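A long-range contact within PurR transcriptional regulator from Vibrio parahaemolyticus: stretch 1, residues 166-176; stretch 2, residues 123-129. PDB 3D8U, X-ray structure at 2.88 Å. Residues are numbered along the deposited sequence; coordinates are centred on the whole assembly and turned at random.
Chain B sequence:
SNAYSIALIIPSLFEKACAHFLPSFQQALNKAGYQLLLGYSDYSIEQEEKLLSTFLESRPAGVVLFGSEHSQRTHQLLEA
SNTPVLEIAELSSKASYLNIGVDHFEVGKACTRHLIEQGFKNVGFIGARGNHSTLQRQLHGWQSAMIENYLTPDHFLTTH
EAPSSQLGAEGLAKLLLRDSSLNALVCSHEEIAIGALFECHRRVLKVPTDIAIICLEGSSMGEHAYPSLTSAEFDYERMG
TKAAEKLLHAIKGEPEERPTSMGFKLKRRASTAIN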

# COMPACT_ATOMS: atom_id res chain seq x y z
N GLN B 166 -11.85 8.51 2.80
CA GLN B 166 -12.56 9.62 3.48
C GLN B 166 -12.57 10.82 2.54
O GLN B 166 -13.57 11.53 2.40
CB GLN B 166 -11.92 10.03 4.80
CG GLN B 166 -12.55 11.29 5.35
CD GLN B 166 -11.85 11.84 6.57
OE1 GLN B 166 -10.72 11.47 6.89
NE2 GLN B 166 -12.53 12.73 7.27
N LEU B 167 -11.45 11.02 1.89
CA LEU B 167 -11.37 12.11 0.97
C LEU B 167 -12.40 11.98 -0.16
O LEU B 167 -13.01 12.98 -0.52
CB LEU B 167 -9.96 12.23 0.44
CG LEU B 167 -9.48 13.64 0.19
CD1 LEU B 167 -8.08 13.57 -0.34
CD2 LEU B 167 -10.40 14.37 -0.80
N GLY B 168 -12.61 10.77 -0.71
CA GLY B 168 -13.56 10.56 -1.82
C GLY B 168 -15.01 10.71 -1.38
O GLY B 168 -15.82 11.26 -2.09
N ALA B 169 -15.34 10.21 -0.21
CA ALA B 169 -16.64 10.48 0.41
C ALA B 169 -16.85 11.98 0.49
O ALA B 169 -17.72 12.55 -0.16
CB ALA B 169 -16.70 9.88 1.81
N GLU B 170 -16.03 12.63 1.28
CA GLU B 170 -16.29 14.01 1.57
C GLU B 170 -16.12 14.78 0.31
O GLU B 170 -16.86 15.73 0.05
CB GLU B 170 -15.39 14.49 2.67
CG GLU B 170 -15.68 13.75 3.91
CD GLU B 170 -14.63 13.96 4.94
OE1 GLU B 170 -14.93 13.81 6.14
OE2 GLU B 170 -13.49 14.31 4.55
N GLY B 171 -15.19 14.34 -0.52
CA GLY B 171 -14.99 14.94 -1.85
C GLY B 171 -16.32 15.01 -2.56
O GLY B 171 -16.78 16.10 -2.93
N LEU B 172 -16.97 13.85 -2.69
CA LEU B 172 -18.25 13.80 -3.35
C LEU B 172 -19.19 14.77 -2.67
O LEU B 172 -19.80 15.63 -3.33
CB LEU B 172 -18.84 12.42 -3.27
CG LEU B 172 -19.76 11.94 -4.39
CD1 LEU B 172 -20.85 11.08 -3.80
CD2 LEU B 172 -20.35 13.04 -5.23
N ALA B 173 -19.29 14.66 -1.35
CA ALA B 173 -20.17 15.56 -0.60
C ALA B 173 -20.01 17.02 -1.02
O ALA B 173 -20.97 17.64 -1.48
CB ALA B 173 -20.00 15.41 0.87
N LYS B 174 -18.80 17.56 -0.89
CA LYS B 174 -18.60 18.98 -1.07
C LYS B 174 -18.91 19.42 -2.52
O LYS B 174 -19.43 20.51 -2.75
CB LYS B 174 -17.19 19.38 -0.68
CG LYS B 174 -16.79 19.06 0.77
CD LYS B 174 -15.63 19.98 1.16
CE LYS B 174 -14.91 19.55 2.43
NZ LYS B 174 -13.80 18.57 2.17
N LEU B 175 -18.58 18.56 -3.49
CA LEU B 175 -18.93 18.83 -4.86
C LEU B 175 -20.46 18.90 -5.04
O LEU B 175 -20.98 19.87 -5.57
CB LEU B 175 -18.30 17.79 -5.79
CG LEU B 175 -16.78 17.85 -6.01
CD1 LEU B 175 -16.43 17.05 -7.22
CD2 LEU B 175 -16.27 19.25 -6.22
N LEU B 176 -21.16 17.88 -4.56
CA LEU B 176 -22.62 17.91 -4.51
C LEU B 176 -23.15 19.18 -3.92
O LEU B 176 -24.23 19.60 -4.29
CB LEU B 176 -23.15 16.77 -3.65
CG LEU B 176 -23.69 15.49 -4.29
CD1 LEU B 176 -23.42 15.36 -5.80
CD2 LEU B 176 -23.16 14.28 -3.54
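Stretch 2 123-129: VGFIGAR

Most of stretch 2 is an extended strand that packs against one face of the helix formed by stretch 1. The two run in roughly opposite directions, with an angle of 149° between their N-to-C directions. Their axes come within 9.0 Å of each other. As stretch 2 is followed forward, its partners therefore run backward along the helix, from Leu 175 to Gly 171 to Leu 167. These residues are spaced four apart, about one helical turn, and so fall on the same side of the helix. No hydrogen bond joins the two stretches. The contact is apolar packing, and it buries 289 Å² in total.

Val 123 has extended backbone angles (-95/136), but its CA-to-CB bond points away from the helix and it makes no contact. Gly 124 lies opposite Leu 175, with their CA atoms 7.1 Å apart. Leu 175 CD1 sits 3.8 Å from Gly 124 CA. A CB on Gly 124 would point toward the helix and lie 2.4 Å from Leu 175 CD1, which is a clash. The bare glycine leaves room for the leucine methyl group.

The CA-to-CB bond of Phe 125 points away from the helix. Its backbone still takes part, with Phe 125 N 4.1 Å from Leu 175 CD1.

Ile 126 is the centre of the contact and has the largest area covered by the helix, 95 Å². Its backbone is extended (-128/125), and its CA-to-CB bond points toward the helix, with chi1 m and chi2 t. Ile 126 CD1 reaches the helix backbone, 3.5 Å from Gly 171 C and 3.6 Å from Leu 172 N. The CA atoms of Ile 126 and Gly 171 are only 6.3 Å apart. A CB on Gly 171 would lie 2.6 Å from Ile 126 CD1, so the absence of a side chain there makes this close approach possible. The leucines one turn before and after Gly 171 also touch the isoleucine: Leu 167 CD2 is 3.8 Å from Ile 126 CG2, and Leu 175 CD1 is 4.2 Å from Ile 126 CG1.

A CB on Gly 127 would point away from the helix and clash with Phe 125 CE2 at 2.9 Å.

At Ala 128 the CA-to-CB bond points toward the helix again. Ala 128 CB lies 3.9 Å from Leu 167 CD1, the last contact along stretch 2. Arg 129 leaves the extended conformation, with backbone angles of 37/54, and is out of reach of the helix.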

# COMPACT_ATOMS: atom_id res chain seq x y z
N VAL B 123 -18.42 16.87 -15.00
CA VAL B 123 -17.51 16.05 -14.28
C VAL B 123 -16.87 16.87 -13.21
O VAL B 123 -16.48 17.98 -13.45
CB VAL B 123 -16.39 15.59 -15.24
CG1 VAL B 123 -15.57 14.50 -14.59
CG2 VAL B 123 -16.98 15.09 -16.53
N GLY B 124 -16.76 16.29 -12.03
CA GLY B 124 -15.96 16.87 -10.98
C GLY B 124 -14.67 16.09 -10.91
O GLY B 124 -14.55 14.99 -11.48
N PHE B 125 -13.70 16.65 -10.21
CA PHE B 125 -12.41 15.99 -10.03
C PHE B 125 -12.03 15.96 -8.56
O PHE B 125 -12.12 16.99 -7.87
CB PHE B 125 -11.35 16.80 -10.79
CG PHE B 125 -9.97 16.22 -10.74
CD1 PHE B 125 -9.55 15.32 -11.72
CD2 PHE B 125 -9.08 16.62 -9.75
CE1 PHE B 125 -8.24 14.81 -11.72
CE2 PHE B 125 -7.75 16.11 -9.73
CZ PHE B 125 -7.34 15.20 -10.71
N ILE B 126 -11.58 14.83 -8.07
CA ILE B 126 -11.03 14.82 -6.75
C ILE B 126 -9.65 14.19 -6.82
O ILE B 126 -9.52 13.07 -7.31
CB ILE B 126 -11.92 14.02 -5.80
CG1 ILE B 126 -13.31 14.65 -5.70
CG2 ILE B 126 -11.33 13.98 -4.43
CD1 ILE B 126 -14.37 13.67 -5.20
N GLY B 127 -8.64 14.89 -6.33
CA GLY B 127 -7.30 14.30 -6.25
C GLY B 127 -6.46 14.67 -5.04
O GLY B 127 -6.77 15.64 -4.34
N ALA B 128 -5.40 13.91 -4.77
CA ALA B 128 -4.53 14.28 -3.65
C ALA B 128 -3.05 14.25 -3.93
O ALA B 128 -2.60 13.98 -5.03
CB ALA B 128 -4.84 13.45 -2.46
N ARG B 129 -2.29 14.49 -2.86
CA ARG B 129 -0.87 14.89 -2.91
C ARG B 129 -0.66 15.84 -4.09
O ARG B 129 0.20 15.63 -4.93
CB ARG B 129 0.13 13.72 -2.82
CG ARG B 129 -0.34 12.37 -3.29
CD ARG B 129 -0.27 12.24 -4.80
NE ARG B 129 0.99 11.66 -5.27
CZ ARG B 129 1.49 11.84 -6.50
NH1 ARG B 129 0.84 12.60 -7.39
NH2 ARG B 129 2.66 11.27 -6.83